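PDB 3PF0: imelysin-like protein from Psychrobacter arcticus, which is of unknown function but belongs to the imelysin-like M75 peptidase family and has been proposed to be a metalloendopeptidase. Local coordinates for residues K52-H57 against Q229-L234; K205-Q208 against K213-A216; L237-K242 against L343-L348; S123-Y128 against G197-D202. All coordinates share one frame; numbering follows the deposited sequence.

Contact 1: residues K52-H57 against Q229-L234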
# COMPACT_ATOMS: atom_id res chain seq x y z
N LYS A 52 -20.88 1.06 14.56
CA LYS A 52 -20.27 -0.19 15.06
C LYS A 52 -20.26 -1.26 13.94
O LYS A 52 -19.21 -1.87 13.71
CB LYS A 52 -21.04 -0.69 16.30
CG LYS A 52 -20.51 -1.98 16.90
CD LYS A 52 -21.39 -2.46 18.04
CE LYS A 52 -20.83 -3.68 18.73
NZ LYS A 52 -21.76 -4.18 19.77
N THR A 53 -21.40 -1.44 13.25
CA THR A 53 -21.61 -2.40 12.15
C THR A 53 -20.67 -2.07 10.97
O THR A 53 -20.05 -2.99 10.43
CB THR A 53 -23.11 -2.40 11.74
OG1 THR A 53 -23.91 -2.82 12.85
CG2 THR A 53 -23.40 -3.30 10.54
N TYR A 54 -20.55 -0.77 10.60
CA TYR A 54 -19.68 -0.35 9.49
C TYR A 54 -18.21 -0.64 9.82
O TYR A 54 -17.53 -1.26 8.99
CB TYR A 54 -19.89 1.13 9.12
CG TYR A 54 -18.91 1.64 8.08
CD1 TYR A 54 -19.02 1.25 6.74
CD2 TYR A 54 -17.88 2.50 8.43
CE1 TYR A 54 -18.12 1.71 5.78
CE2 TYR A 54 -16.97 2.96 7.47
CZ TYR A 54 -17.09 2.56 6.15
OH TYR A 54 -16.19 3.02 5.22
N LEU A 55 -17.73 -0.23 11.02
CA LEU A 55 -16.35 -0.44 11.48
C LEU A 55 -16.02 -1.94 11.60
O LEU A 55 -14.89 -2.32 11.29
CB LEU A 55 -16.11 0.27 12.83
CG LEU A 55 -16.11 1.82 12.82
CD1 LEU A 55 -16.28 2.36 14.21
CD2 LEU A 55 -14.84 2.40 12.17
N THR A 56 -16.99 -2.78 12.00
CA THR A 56 -16.83 -4.24 12.08
C THR A 56 -16.67 -4.80 10.66
O THR A 56 -15.83 -5.68 10.44
CB THR A 56 -18.00 -4.87 12.85
OG1 THR A 56 -18.06 -4.29 14.15
CG2 THR A 56 -17.89 -6.38 12.97
N HIS A 57 -17.44 -4.26 9.70
CA HIS A 57 -17.41 -4.66 8.29
C HIS A 57 -16.05 -4.24 7.65
O HIS A 57 -15.49 -4.99 6.85
CB HIS A 57 -18.63 -4.07 7.55
CG HIS A 57 -18.39 -3.73 6.11
ND1 HIS A 57 -18.48 -4.69 5.13
CD2 HIS A 57 -18.07 -2.55 5.55
CE1 HIS A 57 -18.20 -4.06 4.00
NE2 HIS A 57 -17.95 -2.77 4.20
N GLN A 229 -10.44 8.00 12.44
CA GLN A 229 -9.13 7.42 12.14
C GLN A 229 -9.15 6.70 10.80
O GLN A 229 -8.19 6.83 10.04
CB GLN A 229 -8.66 6.47 13.25
CG GLN A 229 -7.15 6.19 13.18
CD GLN A 229 -6.51 5.74 14.47
OE1 GLN A 229 -7.09 5.01 15.28
NE2 GLN A 229 -5.26 6.12 14.64
N TRP A 230 -10.21 5.92 10.53
CA TRP A 230 -10.38 5.15 9.30
C TRP A 230 -10.39 6.06 8.04
O TRP A 230 -9.62 5.80 7.12
CB TRP A 230 -11.67 4.30 9.38
CG TRP A 230 -12.15 3.73 8.07
CD1 TRP A 230 -13.33 4.01 7.45
CD2 TRP A 230 -11.47 2.79 7.22
NE1 TRP A 230 -13.44 3.28 6.28
CE2 TRP A 230 -12.31 2.53 6.12
CE3 TRP A 230 -10.21 2.16 7.28
CZ2 TRP A 230 -11.95 1.65 5.08
CZ3 TRP A 230 -9.85 1.30 6.25
CH2 TRP A 230 -10.72 1.05 5.17
N PHE A 231 -11.23 7.11 8.01
CA PHE A 231 -11.32 7.98 6.85
C PHE A 231 -10.11 8.90 6.71
O PHE A 231 -9.77 9.28 5.59
CB PHE A 231 -12.62 8.77 6.84
CG PHE A 231 -13.79 7.92 6.42
CD1 PHE A 231 -14.00 7.61 5.08
CD2 PHE A 231 -14.64 7.37 7.36
CE1 PHE A 231 -15.06 6.80 4.69
CE2 PHE A 231 -15.70 6.54 6.97
CZ PHE A 231 -15.90 6.26 5.64
N ASN A 232 -9.43 9.23 7.82
CA ASN A 232 -8.21 10.03 7.74
C ASN A 232 -7.09 9.16 7.18
O ASN A 232 -6.21 9.67 6.48
CB ASN A 232 -7.84 10.65 9.07
CG ASN A 232 -8.48 12.00 9.24
OD1 ASN A 232 -7.99 13.00 8.70
ND2 ASN A 232 -9.63 12.04 9.90
N SER A 233 -7.16 7.85 7.44
CA SER A 233 -6.22 6.86 6.92
C SER A 233 -6.39 6.76 5.40
O SER A 233 -5.39 6.72 4.68
CB SER A 233 -6.45 5.50 7.57
OG SER A 233 -5.45 4.58 7.20
N LEU A 234 -7.66 6.75 4.92
CA LEU A 234 -7.98 6.69 3.50
C LEU A 234 -7.55 7.98 2.82
O LEU A 234 -7.00 7.92 1.71
CB LEU A 234 -9.47 6.42 3.25
CG LEU A 234 -10.02 5.05 3.66
CD1 LEU A 234 -11.50 4.96 3.37
CD2 LEU A 234 -9.27 3.90 2.97
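Trp-230 is the first residue of 229-234 to touch 52-57, and it does so through its indole nitrogen. Trp-230 NE1 donates a hydrogen bond to Tyr-54 OH, 3.0 Å away, with an N-H...O angle of 152°. The hydroxyl sits at the indole edge, tilted 16° from the ring plane. Both side chains point into the gap between the helices and cross at about a right angle. With Phe-231 these residues form a buried aromatic cluster that joins two helices of this all-helical fold. Phe-231 comes next and approaches Tyr-54 from the opposite direction. Their ring planes are only 6° apart, yet the rings meet rim to rim and do not overlap. Phe-231 CZ is 3.3 Å from Tyr-54 OH, and the CE2 atoms of the two rings are 3.8 Å apart. One face of the Phe-231 ring is taken by Trp-230 CD1. At the end of the segment, Leu-234 CD1 lies over one face of the Trp-230 indole, offset toward its rim. Val-287, Leu-288 and Ile-291 of helix 286-292 also pack on Tyr-54.

Contact 2: residues K205-Q208 against K213-A216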
# COMPACT_ATOMS: atom_id res chain seq x y z
N LYS A 205 -2.64 -11.39 12.41
CA LYS A 205 -3.04 -12.02 13.68
C LYS A 205 -3.43 -10.97 14.73
O LYS A 205 -4.37 -11.20 15.49
CB LYS A 205 -1.92 -12.91 14.24
CG LYS A 205 -1.85 -14.29 13.59
CD LYS A 205 -1.01 -15.26 14.43
N ASN A 206 -2.72 -9.82 14.74
CA ASN A 206 -2.94 -8.70 15.66
C ASN A 206 -4.30 -8.03 15.40
O ASN A 206 -5.02 -7.74 16.35
CB ASN A 206 -1.79 -7.68 15.50
CG ASN A 206 -1.56 -6.77 16.68
OD1 ASN A 206 -2.49 -6.29 17.33
ND2 ASN A 206 -0.31 -6.39 16.90
N TRP A 207 -4.63 -7.77 14.12
CA TRP A 207 -5.91 -7.19 13.71
C TRP A 207 -7.07 -8.14 14.04
O TRP A 207 -8.10 -7.67 14.51
CB TRP A 207 -5.90 -6.84 12.21
CG TRP A 207 -5.56 -5.40 11.97
CD1 TRP A 207 -4.34 -4.89 11.64
CD2 TRP A 207 -6.42 -4.28 12.18
NE1 TRP A 207 -4.39 -3.52 11.61
CE2 TRP A 207 -5.67 -3.11 11.92
CE3 TRP A 207 -7.78 -4.14 12.56
CZ2 TRP A 207 -6.23 -1.83 11.98
CZ3 TRP A 207 -8.32 -2.87 12.64
CH2 TRP A 207 -7.55 -1.73 12.34
N GLN A 208 -6.89 -9.47 13.81
CA GLN A 208 -7.90 -10.49 14.10
C GLN A 208 -8.21 -10.54 15.59
O GLN A 208 -9.36 -10.73 15.98
CB GLN A 208 -7.46 -11.88 13.61
CG GLN A 208 -7.64 -12.07 12.10
CD GLN A 208 -7.00 -13.32 11.54
OE1 GLN A 208 -6.01 -13.85 12.06
NE2 GLN A 208 -7.51 -13.77 10.41
N LYS A 213 -10.71 -2.90 19.73
CA LYS A 213 -9.92 -1.88 20.40
C LYS A 213 -9.25 -0.93 19.39
O LYS A 213 -9.29 0.29 19.59
CB LYS A 213 -8.86 -2.54 21.30
CG LYS A 213 -8.29 -1.61 22.36
CD LYS A 213 -6.83 -1.91 22.67
CE LYS A 213 -6.64 -2.99 23.71
NZ LYS A 213 -5.21 -3.12 24.08
N LEU A 214 -8.67 -1.47 18.30
CA LEU A 214 -7.97 -0.68 17.27
C LEU A 214 -8.89 0.32 16.54
O LEU A 214 -8.45 1.43 16.24
CB LEU A 214 -7.26 -1.57 16.24
CG LEU A 214 -6.04 -2.33 16.74
CD1 LEU A 214 -5.75 -3.53 15.88
CD2 LEU A 214 -4.83 -1.40 16.91
N LEU A 215 -10.17 -0.07 16.29
CA LEU A 215 -11.12 0.80 15.59
C LEU A 215 -12.19 1.39 16.54
O LEU A 215 -13.19 1.93 16.05
CB LEU A 215 -11.80 0.04 14.43
CG LEU A 215 -10.97 -0.18 13.16
CD1 LEU A 215 -11.72 -1.08 12.19
CD2 LEU A 215 -10.63 1.15 12.47
N ALA A 216 -11.98 1.31 17.88
CA ALA A 216 -12.89 1.80 18.94
C ALA A 216 -14.36 1.43 18.61
O ALA A 216 -15.27 2.27 18.69
CB ALA A 216 -12.72 3.30 19.13
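Leu-214 sets a methyl group squarely on the indole face of Trp-207. Its CD1 is 3.9 Å from the centroid of the six-membered ring of Trp-207 and only 12° off the ring normal, which makes this a CH-pi contact. The nearest ring atom to Leu-214 CD1 is Trp-207 CD2, at 3.8 Å. Leu-215 uses a different side of the same ring. Its CG lies in the indole plane, at the edge, 3.8 Å from Trp-207 CZ3. The two leucines thus grip the indole at a face and at its far rim. The two are successive residues, so they reach the ring from different directions. Leu-215 crosses Trp-207 at about a right angle.

Farther out, Tyr-67 meets the Trp-207 ring, and Val-63 and Ile-64 of helix 48-84 also touch this side chain. Pro-119 packs on Asn-206, Trp-207 and Leu-214. Asn-206 OD1 accepts a hydrogen bond from Asn-210 ND2, one turn on in the same helix. The backbone positions the leucines: helix 183-214 ends here, and Leu-215 is the first residue to leave helical angles. Ala-216, with positive phi, is the C-prime residue. Ala-216 N reaches Lys-213 O in a weak bond, and Ile-217 N reaches Ile-212 O. These are the marks of a Schellman motif, the C-capping turn that ends helix 183-214 right beside the Trp-207 packing.

Contact 3: residues L237-K242 against L343-L348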
# COMPACT_ATOMS: atom_id res chain seq x y z
N LEU A 237 -3.81 7.94 2.34
CA LEU A 237 -3.43 7.05 1.24
C LEU A 237 -3.27 7.84 -0.07
O LEU A 237 -2.24 7.70 -0.74
CB LEU A 237 -4.46 5.91 1.06
CG LEU A 237 -4.21 4.91 -0.08
CD1 LEU A 237 -3.01 4.00 0.22
CD2 LEU A 237 -5.43 4.06 -0.34
N VAL A 238 -4.27 8.66 -0.43
CA VAL A 238 -4.27 9.45 -1.66
C VAL A 238 -3.36 10.71 -1.51
O VAL A 238 -2.75 11.12 -2.50
CB VAL A 238 -5.72 9.76 -2.15
CG1 VAL A 238 -6.58 10.37 -1.05
CG2 VAL A 238 -5.75 10.61 -3.42
N GLU A 239 -3.25 11.28 -0.28
CA GLU A 239 -2.41 12.46 -0.07
C GLU A 239 -0.92 12.10 -0.23
O GLU A 239 -0.22 12.78 -0.97
CB GLU A 239 -2.68 13.12 1.29
CG GLU A 239 -3.26 14.52 1.15
CD GLU A 239 -3.95 15.13 2.35
OE1 GLU A 239 -3.81 14.60 3.48
OE2 GLU A 239 -4.63 16.17 2.17
N THR A 240 -0.45 11.01 0.43
CA THR A 240 0.95 10.56 0.34
C THR A 240 1.24 10.04 -1.08
O THR A 240 2.37 10.16 -1.54
CB THR A 240 1.30 9.51 1.40
OG1 THR A 240 0.49 8.34 1.24
CG2 THR A 240 1.20 10.04 2.83
N MSE A 241 0.23 9.49 -1.76
CA MSE A 241 0.35 9.02 -3.13
C MSE A 241 0.58 10.20 -4.10
O MSE A 241 1.55 10.16 -4.86
CB MSE A 241 -0.89 8.21 -3.52
CG MSE A 241 -1.03 7.95 -5.00
SE MSE A 241 -2.21 6.44 -5.30
CE MSE A 241 -3.91 7.14 -4.63
N LYS A 242 -0.27 11.24 -4.08
CA LYS A 242 -0.09 12.36 -5.00
C LYS A 242 1.20 13.17 -4.71
O LYS A 242 1.83 13.66 -5.65
CB LYS A 242 -1.33 13.29 -5.04
CG LYS A 242 -1.62 14.11 -3.79
CD LYS A 242 -2.86 14.97 -4.00
CE LYS A 242 -3.01 16.08 -2.99
NZ LYS A 242 -2.01 17.16 -3.21
N LEU A 343 -12.43 16.33 -2.66
CA LEU A 343 -13.73 15.74 -2.41
C LEU A 343 -13.79 15.04 -1.05
O LEU A 343 -14.83 15.12 -0.39
CB LEU A 343 -14.11 14.76 -3.53
CG LEU A 343 -14.48 15.36 -4.90
CD1 LEU A 343 -14.57 14.28 -5.94
CD2 LEU A 343 -15.80 16.13 -4.85
N ILE A 344 -12.70 14.39 -0.61
CA ILE A 344 -12.69 13.70 0.69
C ILE A 344 -12.73 14.73 1.85
O ILE A 344 -13.56 14.60 2.75
CB ILE A 344 -11.49 12.71 0.82
CG1 ILE A 344 -11.61 11.57 -0.22
CG2 ILE A 344 -11.41 12.13 2.25
CD1 ILE A 344 -10.35 10.66 -0.37
N LYS A 345 -11.87 15.76 1.79
CA LYS A 345 -11.74 16.79 2.82
C LYS A 345 -12.95 17.73 2.91
O LYS A 345 -13.34 18.10 4.03
CB LYS A 345 -10.48 17.63 2.57
CG LYS A 345 -9.18 16.96 2.96
CD LYS A 345 -8.01 17.41 2.09
CE LYS A 345 -7.24 18.58 2.65
NZ LYS A 345 -6.12 18.95 1.76
N SER A 346 -13.52 18.16 1.77
CA SER A 346 -14.58 19.17 1.75
C SER A 346 -16.01 18.63 1.60
O SER A 346 -16.94 19.38 1.90
CB SER A 346 -14.32 20.20 0.66
OG SER A 346 -14.44 19.63 -0.64
N GLN A 347 -16.19 17.37 1.12
CA GLN A 347 -17.52 16.81 0.94
C GLN A 347 -17.73 15.54 1.77
O GLN A 347 -18.74 15.44 2.46
CB GLN A 347 -17.81 16.52 -0.55
CG GLN A 347 -18.20 17.75 -1.36
CD GLN A 347 -18.61 17.43 -2.79
OE1 GLN A 347 -19.13 16.36 -3.10
NE2 GLN A 347 -18.41 18.39 -3.68
N LEU A 348 -16.80 14.57 1.70
CA LEU A 348 -16.96 13.30 2.43
C LEU A 348 -16.86 13.44 3.97
O LEU A 348 -17.78 13.00 4.67
CB LEU A 348 -15.98 12.23 1.92
CG LEU A 348 -16.12 10.82 2.54
CD1 LEU A 348 -17.42 10.14 2.11
CD2 LEU A 348 -14.93 9.95 2.20
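Two long helices, 225-250 and 327-351, are bridged here by an apolar pair and a salt bridge, in plain helix-to-helix packing. Val-238 and Ile-344 supply the buried part. Their CG1 and CD1 methyls, respectively, are 3.8 Å apart, and the two side chains run antiparallel past one another. The Val-238 branch that makes this contact, CG1, is the one set between the backbone N and the carbonyl carbon (chi1 51°). The CA atoms of this pair are 9.7 Å apart, so the backbones stay well separated and the side chains span the interval. On the more exposed side, Lys-345 NZ donates to Glu-239 OE2 at 3.2 Å as part of the salt bridge. Glu-239 is modelled in two conformers and the bridge is described for one, so it is less certain. NZ meets that oxygen nearly along its C-O bond direction. The lysine chain bends at chi3 (93°), and both Lys-345 CD and CE lie 3.6 Å from Glu-239 OE2. The two charged side chains cross at about a right angle. Helix 327-351 has a wider pi-type turn at 344-348, where Leu-343 O accepts from the N atoms of both Gln-347 and Leu-348. Ile-344 also packs on Met-283 of helix 268-283 and on Leu-304 of helix 298-316.

Contact 4: residues S123-Y128 against G197-D202; sequences SMSNLY and GTRLKD
The guanidinium of Arg-199 lies flat on the ring of Tyr-128. The planes are 4° apart and the centres 4.2 Å apart. The stack is offset: Arg-199 NH2 stands over the ring toward its rim, 3.5 Å from Tyr-128 CD1, while Tyr-128 CB lies over the centre of the guanidinium face. The cation-pi contact is accordingly off-centre, with Arg-199 CZ 35° from the ring normal. At the guanidinium edge, in its plane, sit Ser-125 OG and a water. Arg-199 NH1 donates to both. The bond from Arg-199 NH1 to Ser-125 OG is 3.1 Å long, with an N-H...O angle of 157°. The water accepts from Arg-199 NH1 at 2.8 Å and donates to Ser-123 O.

The Arg-199 chain is extended from CG to NE, so its CD reaches past Ser-125 OG at 3.6 Å and its head arrives over Tyr-128. The stack on one face and the in-plane bonds at the edge should limit rotation of the guanidinium. The Ser-125 hydroxyl swings away from its own backbone nitrogen and so faces Arg-199. A second water is hydrogen-bonded to Ser-125 OG at 2.6 Å and donates to Arg-199 O. The serine hydroxyl thus links directly to the head and, through this water, to the backbone carbonyl of Arg-199.

The contact fastens the start of helix 125-129, with Met-124 at its N-cap position, to helix 183-214. Ala-163 and Gln-166, from loops, also touch Tyr-128. Another side of helix 183-214 packs on helix 48-84, where Leu-200 meets Ala-70, Ala-71 and Ser-74, and Lys-201 forms a salt bridge with Asp-75.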
# COMPACT_ATOMS: atom_id res chain seq x y z
N SER A 123 6.72 -1.07 16.22
CA SER A 123 8.17 -1.26 16.09
C SER A 123 8.62 -0.97 14.64
O SER A 123 9.46 -1.69 14.10
CB SER A 123 8.57 -2.67 16.53
OG SER A 123 8.12 -2.94 17.85
N MSE A 124 8.00 0.08 14.01
CA MSE A 124 8.16 0.53 12.62
C MSE A 124 8.19 -0.65 11.62
O MSE A 124 8.95 -0.62 10.64
CB MSE A 124 9.36 1.50 12.41
CG MSE A 124 10.72 0.97 12.85
SE MSE A 124 12.18 2.18 12.33
CE MSE A 124 12.58 1.40 10.60
N SER A 125 7.34 -1.66 11.84
CA SER A 125 7.33 -2.85 10.99
C SER A 125 7.03 -2.51 9.53
O SER A 125 7.61 -3.13 8.65
CB SER A 125 6.36 -3.90 11.52
OG SER A 125 6.78 -5.19 11.08
N ASN A 126 6.18 -1.48 9.27
CA ASN A 126 5.83 -1.02 7.91
C ASN A 126 7.07 -0.57 7.11
O ASN A 126 7.09 -0.76 5.89
CB ASN A 126 4.80 0.12 7.96
CG ASN A 126 5.22 1.32 8.78
OD1 ASN A 126 5.99 1.23 9.73
ND2 ASN A 126 4.70 2.47 8.43
N LEU A 127 8.09 0.01 7.78
CA LEU A 127 9.32 0.42 7.10
C LEU A 127 10.20 -0.81 6.81
O LEU A 127 10.92 -0.82 5.81
CB LEU A 127 10.07 1.51 7.86
CG LEU A 127 9.39 2.90 7.86
CD1 LEU A 127 10.13 3.88 8.74
CD2 LEU A 127 9.21 3.46 6.42
N TYR A 128 10.08 -1.88 7.62
CA TYR A 128 10.76 -3.16 7.39
C TYR A 128 10.04 -3.90 6.27
O TYR A 128 10.65 -4.74 5.62
CB TYR A 128 10.81 -4.03 8.66
CG TYR A 128 11.86 -3.58 9.67
CD1 TYR A 128 13.16 -4.09 9.62
CD2 TYR A 128 11.55 -2.67 10.67
CE1 TYR A 128 14.13 -3.66 10.53
CE2 TYR A 128 12.51 -2.25 11.59
CZ TYR A 128 13.80 -2.74 11.52
OH TYR A 128 14.75 -2.33 12.42
N GLY A 197 7.04 -12.35 5.21
CA GLY A 197 5.92 -13.23 5.54
C GLY A 197 5.59 -13.26 7.02
O GLY A 197 4.42 -13.09 7.40
N THR A 198 6.62 -13.39 7.87
CA THR A 198 6.50 -13.41 9.33
C THR A 198 5.89 -12.10 9.85
O THR A 198 5.00 -12.13 10.69
CB THR A 198 7.86 -13.69 9.98
OG1 THR A 198 8.35 -14.95 9.53
CG2 THR A 198 7.82 -13.66 11.52
N ARG A 199 6.36 -10.94 9.34
CA ARG A 199 5.88 -9.63 9.77
C ARG A 199 4.42 -9.41 9.37
O ARG A 199 3.65 -8.90 10.18
CB ARG A 199 6.77 -8.51 9.20
CG ARG A 199 8.13 -8.43 9.87
CD ARG A 199 9.01 -7.37 9.23
NE ARG A 199 10.35 -7.37 9.83
CZ ARG A 199 10.68 -6.71 10.94
NH1 ARG A 199 9.78 -5.97 11.58
NH2 ARG A 199 11.91 -6.78 11.42
N LEU A 200 4.05 -9.80 8.14
CA LEU A 200 2.69 -9.65 7.62
C LEU A 200 1.68 -10.54 8.34
O LEU A 200 0.56 -10.09 8.59
CB LEU A 200 2.66 -9.94 6.10
CG LEU A 200 3.43 -8.94 5.22
CD1 LEU A 200 3.59 -9.47 3.80
CD2 LEU A 200 2.77 -7.61 5.20
N LYS A 201 2.08 -11.78 8.69
CA LYS A 201 1.19 -12.69 9.42
C LYS A 201 0.98 -12.20 10.84
O LYS A 201 -0.12 -12.33 11.37
CB LYS A 201 1.73 -14.12 9.41
CG LYS A 201 1.16 -14.95 8.26
CD LYS A 201 1.95 -16.22 8.02
CE LYS A 201 2.91 -16.07 6.86
NZ LYS A 201 4.19 -16.80 7.10
N ASP A 202 2.01 -11.59 11.43
CA ASP A 202 1.92 -11.05 12.78
C ASP A 202 0.94 -9.87 12.83
O ASP A 202 0.20 -9.76 13.80
CB ASP A 202 3.31 -10.63 13.30
CG ASP A 202 4.21 -11.79 13.73
OD1 ASP A 202 3.91 -12.96 13.35
OD2 ASP A 202 5.22 -11.52 14.42
O HOH W 1 10.25 -4.24 13.72
O HOH W 2 5.13 -7.09 11.83

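Overall arrangement
From the N terminus, helix 48-84 opens contact 1, whose loop closes at 229-234 on helix 225-250. Contacts 4 and 2 are nested inside that loop, one after the other. Contact 4 joins the short helix 125-129 to helix 183-214, and contact 2 is local to the end of that same helix. Contact 3 opens after contact 1 has closed and ties helix 225-250 to the late helix 327-351. None of the loops cross. Contact 1 touches contact 2 through Leu-55 and Leu-215, and contact 3 through Phe-231 and Leu-348. Contacts 3 and 4 lie on opposite sides of the chain's centre, with their own centres about 26 Å apart.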